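Local structure of phytase (Citrobacter braakii, 3ZHC) at residues 189-194 with 256-261; 263-268 with 343-348; 337-342 with 371-376. The protein belongs to the histidine phosphatase superfamily, branch 2, and pairs a mixed beta-sheet with a largely helical region. The protein carries 2 engineered substitutions. All coordinates share one frame; numbering follows the deposited sequence.

Interaction 1 of 3, residues 189-194 with 256-261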
loop_
_atom_site.group_PDB
_atom_site.type_symbol
_atom_site.label_atom_id
_atom_site.label_comp_id
_atom_site.label_asym_id
_atom_site.label_seq_id
_atom_site.Cartn_x
_atom_site.Cartn_y
_atom_site.Cartn_z
ATOM N N GLU B 189 5.139 -10.485 16.777
ATOM C CA GLU B 189 5.078 -10.990 18.170
ATOM C C GLU B 189 4.177 -12.220 18.321
ATOM O O GLU B 189 4.548 -13.160 19.011
ATOM C CB GLU B 189 4.624 -9.887 19.101
ATOM C CG GLU B 189 5.711 -8.804 19.325
ATOM C CD GLU B 189 5.152 -7.475 19.804
ATOM O OE1 GLU B 189 3.967 -7.421 20.227
ATOM O OE2 GLU B 189 5.894 -6.467 19.755
ATOM N N ASN B 190 3.000 -12.193 17.667
ATOM C CA ASN B 190 2.079 -13.342 17.671
ATOM C C ASN B 190 2.694 -14.555 16.972
ATOM O O ASN B 190 2.563 -15.683 17.447
ATOM C CB ASN B 190 0.743 -12.980 17.009
ATOM C CG ASN B 190 -0.276 -14.113 17.083
ATOM O OD1 ASN B 190 -0.727 -14.489 18.159
ATOM N ND2 ASN B 190 -0.641 -14.658 15.919
ATOM N N VAL B 191 3.369 -14.309 15.840
ATOM C CA VAL B 191 4.024 -15.396 15.059
ATOM C C VAL B 191 5.178 -16.050 15.870
ATOM O O VAL B 191 5.338 -17.269 15.863
ATOM C CB VAL B 191 4.481 -14.880 13.671
ATOM C CG1 VAL B 191 5.314 -15.900 12.935
ATOM C CG2 VAL B 191 3.232 -14.488 12.825
ATOM N N LEU B 192 5.954 -15.228 16.562
ATOM C CA LEU B 192 7.027 -15.699 17.424
ATOM C C LEU B 192 6.547 -16.267 18.772
ATOM O O LEU B 192 7.317 -16.918 19.458
ATOM C CB LEU B 192 7.987 -14.540 17.749
ATOM C CG LEU B 192 8.825 -13.882 16.666
ATOM C CD1 LEU B 192 9.406 -12.593 17.200
ATOM C CD2 LEU B 192 9.912 -14.817 16.203
ATOM N N ASN B 193 5.275 -16.006 19.139
ATOM C CA ASN B 193 4.747 -16.243 20.508
ATOM C C ASN B 193 5.713 -15.574 21.485
ATOM O O ASN B 193 6.209 -16.187 22.414
ATOM C CB ASN B 193 4.509 -17.740 20.809
ATOM C CG ASN B 193 3.566 -17.966 22.026
ATOM O OD1 ASN B 193 2.762 -17.073 22.397
ATOM N ND2 ASN B 193 3.660 -19.171 22.652
ATOM N N PHE B 194 5.960 -14.281 21.214
ATOM C CA PHE B 194 6.965 -13.459 21.909
ATOM C C PHE B 194 6.741 -13.353 23.408
ATOM O O PHE B 194 7.704 -13.415 24.167
ATOM C CB PHE B 194 7.023 -12.045 21.256
ATOM C CG PHE B 194 8.024 -11.104 21.890
ATOM C CD1 PHE B 194 9.395 -11.374 21.828
ATOM C CD2 PHE B 194 7.593 -9.925 22.542
ATOM C CE1 PHE B 194 10.339 -10.499 22.408
ATOM C CE2 PHE B 194 8.522 -9.045 23.122
ATOM C CZ PHE B 194 9.902 -9.329 23.059
ATOM N N GLY B 256 3.917 -22.670 11.463
ATOM C CA GLY B 256 2.564 -22.700 10.909
ATOM C C GLY B 256 1.634 -21.586 11.332
ATOM O O GLY B 256 0.425 -21.743 11.226
ATOM N N ARG B 257 2.187 -20.457 11.791
ATOM C CA ARG B 257 1.376 -19.345 12.370
ATOM C C ARG B 257 1.068 -18.147 11.448
ATOM O O ARG B 257 0.411 -17.213 11.890
ATOM C CB ARG B 257 2.058 -18.836 13.647
ATOM C CG ARG B 257 2.051 -19.845 14.788
ATOM C CD ARG B 257 3.071 -19.454 15.822
ATOM N NE ARG B 257 3.276 -20.484 16.819
ATOM C CZ ARG B 257 4.344 -20.577 17.630
ATOM N NH1 ARG B 257 5.358 -19.683 17.589
ATOM N NH2 ARG B 257 4.405 -21.582 18.502
ATOM N N ILE B 258 1.529 -18.165 10.193
ATOM C CA ILE B 258 1.211 -17.068 9.234
ATOM C C ILE B 258 -0.075 -17.479 8.478
ATOM O O ILE B 258 -0.082 -18.521 7.809
ATOM C CB ILE B 258 2.351 -16.776 8.233
ATOM C CG1 ILE B 258 3.654 -16.489 8.974
ATOM C CG2 ILE B 258 1.974 -15.595 7.322
ATOM C CD1 ILE B 258 4.803 -16.065 8.082
ATOM N N THR B 259 -1.122 -16.638 8.598
ATOM C CA THR B 259 -2.452 -16.846 7.979
ATOM C C THR B 259 -2.731 -15.882 6.829
ATOM O O THR B 259 -3.127 -14.735 7.079
ATOM C CB THR B 259 -3.570 -16.590 9.010
ATOM O OG1 THR B 259 -3.288 -17.293 10.226
ATOM C CG2 THR B 259 -4.938 -17.019 8.458
ATOM N N GLY B 260 -2.533 -16.313 5.580
ATOM C CA GLY B 260 -2.856 -15.457 4.409
ATOM C C GLY B 260 -1.980 -14.248 4.119
ATOM O O GLY B 260 -1.093 -13.885 4.916
ATOM N N GLU B 261 -2.251 -13.617 2.964
ATOM C CA GLU B 261 -1.469 -12.453 2.466
ATOM C C GLU B 261 -1.433 -11.267 3.422
ATOM O O GLU B 261 -0.437 -10.551 3.460
ATOM C CB GLU B 261 -1.981 -11.977 1.078
ATOM C CG GLU B 261 -1.018 -10.950 0.393
ATOM C CD GLU B 261 -1.417 -10.537 -1.026
ATOM O OE1 GLU B 261 -2.476 -10.983 -1.533
ATOM O OE2 GLU B 261 -0.640 -9.743 -1.636
HETATM O O HOH W 1 5.071 -21.417 21.113
#
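Arg257 lies along the C-terminal end of helix 182-192, and the close part of this contact is its grip on one backbone oxygen. The helix ends in a Schellman motif: Asn193, with positive phi, is the C-prime residue, and Phe194 N bonds back to Glu189 O, with a weak bond from Asn193 N to Asn190 O. Val191 O takes a hydrogen bond from Arg257 NH1 at 3.0 Å. The N-H points almost straight at the oxygen, at 172°, and that oxygen lies in the guanidinium plane, although the donor sits above the carbonyl plane rather than on a lone pair. An Arg257 chain extended from CG to NE makes this possible, and it also brings CD to 3.1 Å from the same Val191 O.

The apolar side is looser. Val191 CG1 meets Ile258 CG1 at 4.3 Å, and Phe242 of helix 231-247 packs against both side chains. On the partly exposed side the contact is slight: Asn193 CB lies over one face of the guanidinium, 3.9 Å from Arg257 NH1, and a water links the two side chains. It accepts from Asn193 ND2 at 3.1 Å and, in a weak bond, from Arg257 NH2.

The firmer partner of that second nitrogen is Asp57, through a salt bridge from Arg257 NH2 to Asp57 OD2. One guanidinium thus joins a helix C-terminus to a carboxylate. Its positive charge would suit the negative end of the helix dipole, while Asp57 would balance that charge and help to fix the guanidinium orientation.

Interaction 2 of 3, residues 263-268 with 343-348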
loop_
_atom_site.group_PDB
_atom_site.type_symbol
_atom_site.label_atom_id
_atom_site.label_comp_id
_atom_site.label_asym_id
_atom_site.label_seq_id
_atom_site.Cartn_x
_atom_site.Cartn_y
_atom_site.Cartn_z
ATOM N N GLU B 263 -1.343 -11.164 6.820
ATOM C CA GLU B 263 -0.290 -11.359 7.834
ATOM C C GLU B 263 1.119 -11.393 7.186
ATOM O O GLU B 263 2.071 -10.933 7.789
ATOM C CB GLU B 263 -0.559 -12.595 8.702
ATOM C CG GLU B 263 -1.748 -12.382 9.715
ATOM C CD GLU B 263 -1.952 -13.575 10.660
ATOM O OE1 GLU B 263 -1.272 -14.631 10.467
ATOM O OE2 GLU B 263 -2.805 -13.459 11.613
ATOM N N TRP B 264 1.223 -11.924 5.967
ATOM C CA TRP B 264 2.497 -11.903 5.217
ATOM C C TRP B 264 2.996 -10.495 4.985
ATOM O O TRP B 264 4.190 -10.228 5.165
ATOM C CB TRP B 264 2.390 -12.633 3.856
ATOM C CG TRP B 264 2.684 -14.044 3.938
ATOM C CD1 TRP B 264 1.808 -15.080 3.791
ATOM C CD2 TRP B 264 3.959 -14.628 4.195
ATOM N NE1 TRP B 264 2.459 -16.272 3.935
ATOM C CE2 TRP B 264 3.782 -16.030 4.187
ATOM C CE3 TRP B 264 5.250 -14.099 4.436
ATOM C CZ2 TRP B 264 4.848 -16.934 4.414
ATOM C CZ3 TRP B 264 6.320 -15.000 4.663
ATOM C CH2 TRP B 264 6.100 -16.407 4.649
ATOM N N ARG B 265 2.087 -9.596 4.590
ATOM C CA ARG B 265 2.454 -8.205 4.323
ATOM C C ARG B 265 2.633 -7.396 5.601
ATOM O O ARG B 265 3.451 -6.484 5.605
ATOM C CB ARG B 265 1.471 -7.545 3.339
ATOM C CG ARG B 265 1.617 -8.155 1.904
ATOM C CD ARG B 265 1.022 -7.269 0.843
ATOM N NE ARG B 265 1.256 -7.774 -0.505
ATOM C CZ ARG B 265 2.300 -7.475 -1.299
ATOM N NH1 ARG B 265 3.294 -6.641 -0.907
ATOM N NH2 ARG B 265 2.352 -8.021 -2.512
ATOM N N ASP B 266 1.886 -7.717 6.683
ATOM C CA ASP B 266 2.172 -7.137 8.026
ATOM C C ASP B 266 3.600 -7.399 8.403
ATOM O O ASP B 266 4.305 -6.503 8.851
ATOM C CB ASP B 266 1.316 -7.775 9.147
ATOM C CG ASP B 266 -0.083 -7.235 9.231
ATOM O OD1 ASP B 266 -0.474 -6.350 8.434
ATOM O OD2 ASP B 266 -0.819 -7.716 10.145
ATOM N N LEU B 267 4.023 -8.656 8.229
ATOM C CA LEU B 267 5.387 -9.078 8.573
ATOM C C LEU B 267 6.425 -8.400 7.691
ATOM O O LEU B 267 7.308 -7.722 8.180
ATOM C CB LEU B 267 5.517 -10.610 8.470
ATOM C CG LEU B 267 4.721 -11.395 9.524
ATOM C CD1 LEU B 267 4.626 -12.870 9.154
ATOM C CD2 LEU B 267 5.335 -11.212 10.892
ATOM N N LEU B 268 6.298 -8.577 6.389
ATOM C CA LEU B 268 7.280 -7.992 5.450
ATOM C C LEU B 268 7.245 -6.434 5.338
ATOM O O LEU B 268 8.169 -5.870 4.793
ATOM C CB LEU B 268 7.234 -8.735 4.103
ATOM C CG LEU B 268 8.083 -10.044 4.300
ATOM C CD1 LEU B 268 7.484 -11.249 3.692
ATOM C CD2 LEU B 268 9.562 -9.795 3.831
ATOM N N GLY B 343 1.210 -10.598 -5.180
ATOM C CA GLY B 343 1.549 -11.940 -4.705
ATOM C C GLY B 343 2.973 -12.139 -4.150
ATOM O O GLY B 343 3.359 -13.271 -3.904
ATOM N N GLN B 344 3.743 -11.044 -3.954
ATOM C CA GLN B 344 5.129 -11.129 -3.431
ATOM C C GLN B 344 5.354 -10.064 -2.330
ATOM O O GLN B 344 5.642 -8.909 -2.633
ATOM C CB GLN B 344 6.148 -11.004 -4.562
ATOM C CG GLN B 344 7.634 -11.057 -4.106
ATOM C CD GLN B 344 7.952 -12.229 -3.188
ATOM O OE1 GLN B 344 8.124 -12.053 -1.976
ATOM N NE2 GLN B 344 8.024 -13.428 -3.756
ATOM N N PRO B 345 5.214 -10.458 -1.055
ATOM C CA PRO B 345 5.358 -9.497 0.084
ATOM C C PRO B 345 6.714 -8.758 0.218
ATOM O O PRO B 345 6.739 -7.637 0.761
ATOM C CB PRO B 345 5.124 -10.379 1.300
ATOM C CG PRO B 345 4.294 -11.514 0.788
ATOM C CD PRO B 345 4.813 -11.795 -0.569
ATOM N N ASP B 346 7.803 -9.368 -0.248
ATOM C CA ASP B 346 9.132 -8.728 -0.205
ATOM C C ASP B 346 9.247 -7.853 -1.447
ATOM O O ASP B 346 9.094 -8.356 -2.559
ATOM C CB ASP B 346 10.252 -9.791 -0.156
ATOM C CG ASP B 346 11.657 -9.203 0.063
ATOM O OD1 ASP B 346 11.865 -7.960 -0.007
ATOM O OD2 ASP B 346 12.585 -10.012 0.304
ATOM N N ASN B 347 9.509 -6.554 -1.257
ATOM C CA ASN B 347 9.679 -5.599 -2.390
ATOM C C ASN B 347 10.954 -5.857 -3.197
ATOM O O ASN B 347 11.035 -5.501 -4.356
ATOM C CB ASN B 347 9.688 -4.137 -1.903
ATOM C CG ASN B 347 8.303 -3.639 -1.403
ATOM O OD1 ASN B 347 7.265 -4.288 -1.586
ATOM N ND2 ASN B 347 8.308 -2.476 -0.776
ATOM N N THR B 348 11.943 -6.478 -2.547
ATOM C CA THR B 348 13.197 -6.846 -3.150
ATOM C C THR B 348 13.365 -8.375 -2.929
ATOM O O THR B 348 14.280 -8.819 -2.203
ATOM C CB THR B 348 14.313 -6.029 -2.527
ATOM O OG1 THR B 348 14.280 -6.182 -1.096
ATOM C CG2 THR B 348 14.129 -4.560 -2.868
HETATM O O HOH W 2 5.814 -6.255 -2.758
HETATM O O HOH W 3 -0.594 -8.484 -3.887
HETATM O O HOH W 4 4.575 -6.298 1.700
#
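An Asx turn shapes the loop that packs here against helix 260-280: Asp346 OD1 accepts from Thr348 N at 2.9 Å, met from above the carboxylate plane. Asp346 CG, anti to its own N, stands beside the carbonyl carbon, from where OD1 can reach forward to Thr348. A second side-chain bond braces the same bend, Asp346 N giving its hydrogen to an in-plane lone pair of Gln344 OE1. Outside partners hold the other ends, Gln376 O taking Gln344 NE2 and Arg38 forming a salt bridge with Asp346 OD2.

The apolar packing centres on Pro345, which fits between side chains from successive turns of the helix. Its CG touches Trp264 CB at 3.8 Å. Its CB presses on Leu268 CD1 at 3.5 Å, tighter than usual for two carbons, with Leu268 crossing the proline obliquely. Leu268 CD2 goes on to reach Asp346 CB.

Arg265 carries the water-mediated polar contact. Its chain runs extended from CG to NE and crosses Pro345 at about a right angle, so that Pro345 CA lies over one guanidinium face, offset toward the rim. Outside the two segments Glu261 makes a salt bridge with NE and Leu341 O accepts from NH2. Three waters add to the direct bonds between helix and loop, among them those of Asn272 with Pro345 O and Asn347 N. One accepts from Arg265 NH2 and from Gly343 N; another accepts from Arg265 NH1 and donates to Pro345 O. The third lies at the guanidinium edge, in plane, accepting from Arg265 NH1 at 3.2 Å and donating to Gln344 O and to Asn347 OD1, each at 2.7 Å.

Interaction 3 of 3, residues 337-342 with 371-376. Unlike the reference sequence in segment 337-342: Asn338 (reference Lys).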
loop_
_atom_site.group_PDB
_atom_site.type_symbol
_atom_site.label_atom_id
_atom_site.label_comp_id
_atom_site.label_asym_id
_atom_site.label_seq_id
_atom_site.Cartn_x
_atom_site.Cartn_y
_atom_site.Cartn_z
ATOM N N LEU B 337 12.055 5.073 -7.881
ATOM C CA LEU B 337 11.155 4.020 -8.324
ATOM C C LEU B 337 10.428 3.487 -7.127
ATOM O O LEU B 337 11.069 3.034 -6.158
ATOM C CB LEU B 337 11.932 2.872 -9.000
ATOM C CG LEU B 337 12.286 2.953 -10.494
ATOM C CD1 LEU B 337 12.264 4.366 -11.059
ATOM C CD2 LEU B 337 13.634 2.277 -10.742
ATOM N N ASN B 338 9.091 3.539 -7.180
ATOM C CA ASN B 338 8.232 3.030 -6.129
ATOM C C ASN B 338 7.381 1.919 -6.703
ATOM O O ASN B 338 6.892 2.031 -7.837
ATOM C CB ASN B 338 7.357 4.138 -5.567
ATOM C CG ASN B 338 8.170 5.281 -4.991
ATOM O OD1 ASN B 338 8.806 5.144 -3.921
ATOM N ND2 ASN B 338 8.161 6.438 -5.692
ATOM N N TRP B 339 7.214 0.840 -5.935
ATOM C CA TRP B 339 6.407 -0.289 -6.376
ATOM C C TRP B 339 5.919 -1.207 -5.255
ATOM O O TRP B 339 6.386 -1.141 -4.098
ATOM C CB TRP B 339 7.202 -1.140 -7.413
ATOM C CG TRP B 339 8.390 -1.921 -6.853
ATOM C CD1 TRP B 339 8.342 -3.049 -6.068
ATOM C CD2 TRP B 339 9.778 -1.642 -7.053
ATOM N NE1 TRP B 339 9.601 -3.472 -5.769
ATOM C CE2 TRP B 339 10.507 -2.634 -6.357
ATOM C CE3 TRP B 339 10.482 -0.648 -7.752
ATOM C CZ2 TRP B 339 11.895 -2.664 -6.336
ATOM C CZ3 TRP B 339 11.874 -0.677 -7.731
ATOM C CH2 TRP B 339 12.565 -1.681 -7.027
ATOM N N SER B 340 4.974 -2.051 -5.634
ATOM C CA SER B 340 4.487 -3.172 -4.826
ATOM C C SER B 340 4.338 -4.316 -5.824
ATOM O O SER B 340 3.919 -4.078 -6.970
ATOM C CB SER B 340 3.158 -2.852 -4.164
ATOM O OG SER B 340 2.740 -3.895 -3.295
ATOM N N LEU B 341 4.683 -5.540 -5.399
ATOM C CA LEU B 341 4.688 -6.721 -6.274
ATOM C C LEU B 341 3.528 -7.646 -5.963
ATOM O O LEU B 341 3.525 -8.269 -4.919
ATOM C CB LEU B 341 6.012 -7.475 -6.111
ATOM C CG LEU B 341 7.292 -6.663 -6.300
ATOM C CD1 LEU B 341 8.508 -7.529 -6.051
ATOM C CD2 LEU B 341 7.354 -6.005 -7.707
ATOM N N PRO B 342 2.509 -7.743 -6.884
ATOM C CA PRO B 342 1.364 -8.658 -6.626
ATOM C C PRO B 342 1.784 -10.074 -6.258
ATOM O O PRO B 342 2.630 -10.667 -6.934
ATOM C CB PRO B 342 0.598 -8.645 -7.949
ATOM C CG PRO B 342 0.827 -7.246 -8.482
ATOM C CD PRO B 342 2.280 -6.925 -8.109
ATOM N N VAL B 371 11.658 0.518 -18.008
ATOM C CA VAL B 371 12.098 -0.063 -16.748
ATOM C C VAL B 371 10.987 -0.951 -16.187
ATOM O O VAL B 371 9.837 -0.521 -16.090
ATOM C CB VAL B 371 12.471 1.011 -15.699
ATOM C CG1 VAL B 371 13.096 0.347 -14.447
ATOM C CG2 VAL B 371 13.418 2.026 -16.280
ATOM N N SER B 372 11.347 -2.185 -15.820
ATOM C CA SER B 372 10.404 -3.155 -15.268
ATOM C C SER B 372 10.981 -3.871 -14.072
ATOM O O SER B 372 12.195 -3.868 -13.864
ATOM C CB SER B 372 10.055 -4.201 -16.329
ATOM O OG SER B 372 9.452 -3.600 -17.444
ATOM N N PHE B 373 10.101 -4.481 -13.278
ATOM C CA PHE B 373 10.537 -5.379 -12.211
ATOM C C PHE B 373 9.962 -6.762 -12.495
ATOM O O PHE B 373 8.758 -6.938 -12.454
ATOM C CB PHE B 373 10.166 -4.902 -10.797
ATOM C CG PHE B 373 11.023 -5.552 -9.729
ATOM C CD1 PHE B 373 10.700 -6.794 -9.217
ATOM C CD2 PHE B 373 12.190 -4.915 -9.263
ATOM C CE1 PHE B 373 11.517 -7.397 -8.237
ATOM C CE2 PHE B 373 13.003 -5.515 -8.293
ATOM C CZ PHE B 373 12.667 -6.748 -7.783
ATOM N N VAL B 374 10.849 -7.728 -12.792
ATOM C CA VAL B 374 10.465 -9.130 -13.078
ATOM C C VAL B 374 10.788 -9.993 -11.844
ATOM O O VAL B 374 11.903 -9.937 -11.309
ATOM C CB VAL B 374 11.167 -9.662 -14.339
ATOM C CG1 VAL B 374 10.834 -11.117 -14.577
ATOM C CG2 VAL B 374 10.768 -8.824 -15.540
ATOM N N TYR B 375 9.802 -10.784 -11.412
ATOM C CA TYR B 375 9.879 -11.557 -10.177
ATOM C C TYR B 375 8.940 -12.763 -10.211
ATOM O O TYR B 375 8.137 -12.901 -11.128
ATOM C CB TYR B 375 9.460 -10.662 -9.018
ATOM C CG TYR B 375 7.960 -10.350 -9.034
ATOM C CD1 TYR B 375 7.406 -9.429 -9.967
ATOM C CD2 TYR B 375 7.088 -10.986 -8.136
ATOM C CE1 TYR B 375 6.011 -9.157 -9.980
ATOM C CE2 TYR B 375 5.699 -10.720 -8.142
ATOM C CZ TYR B 375 5.169 -9.814 -9.056
ATOM O OH TYR B 375 3.840 -9.572 -9.047
ATOM N N GLN B 376 9.055 -13.617 -9.193
ATOM C CA GLN B 376 8.144 -14.740 -8.977
ATOM C C GLN B 376 7.334 -14.460 -7.762
ATOM O O GLN B 376 7.877 -13.970 -6.747
ATOM C CB GLN B 376 8.916 -16.026 -8.752
ATOM C CG GLN B 376 9.580 -16.574 -10.026
ATOM C CD GLN B 376 10.915 -17.209 -9.763
ATOM O OE1 GLN B 376 11.761 -16.609 -9.131
ATOM N NE2 GLN B 376 11.119 -18.428 -10.263
#
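Three rings carry this contact, those of Trp339, Phe373 and Tyr375. Phe373 puts CD2 over one face of the Trp339 indole, offset toward the rim, and Trp339 CE2 in turn lies over a face of the phenyl. The two planes are inclined at 32°, and the closest carbons are Trp339 CZ2 and Phe373 CE2, 3.6 Å apart. Tyr375 has Leu341 CB over one face in a CH-pi contact, 4.0 Å from the ring centroid, and Pro342 O at its edge, in the plane of the ring.

That edge contact is the polar anchor: Tyr375 OH donates to Pro342 O at 2.7 Å, in the carbonyl plane and on a lone pair. The proline crosses the tyrosine at about a right angle, its CD 3.2 Å from Tyr375 OH. With CG in the crowded position between backbone N and carbonyl carbon (chi1 71°), the Tyr375 ring stands out from the strand and so brings its hydroxyl to the loop. Leu341 fills the angle between the two rings of the strand, with CD1 3.7 Å from Phe373 CE1 and CD2 facing both Phe373 CD1 and Tyr375 CD1. At the far end Leu337 CD2 meets Val371 CG1 at 4.2 Å.

Alternate residues of the strand, Val371, Phe373 and Tyr375, thus present one largely apolar side to an extended loop, with the Tyr375 hydroxyl at its end. The loop follows helix 325-335 and lies over strand 366-375 of the mixed sheet, whose neighbours 353-361 and 394-398 pair with it antiparallel. Leu354 of the first packs on Phe373, Leu398 of the second on Trp339, and on the strand's other side Val374 touches Gln84 of helix 71-90.

In the fold
The three contacts form a row from the helical region toward the mixed sheet. Interaction 2 lies between the others, its centre about 13 Å from each, whereas the centres of interactions 1 and 3 are about 26 Å apart. Interactions 1 and 2 share helix 260-280 and follow in series; Ile258 of the first packs on Trp264 and Leu267 of the second. Interactions 2 and 3 alternate along the sequence, and 337-342 runs directly into 343-348, one half of the loop lying on the strand and the other on the helix. A probable hydrogen bond from Trp339 to Asn347, beside that of Arg265, joins them, so this loop ties helix 260-280 to the sheet. Both also touch the second subunit.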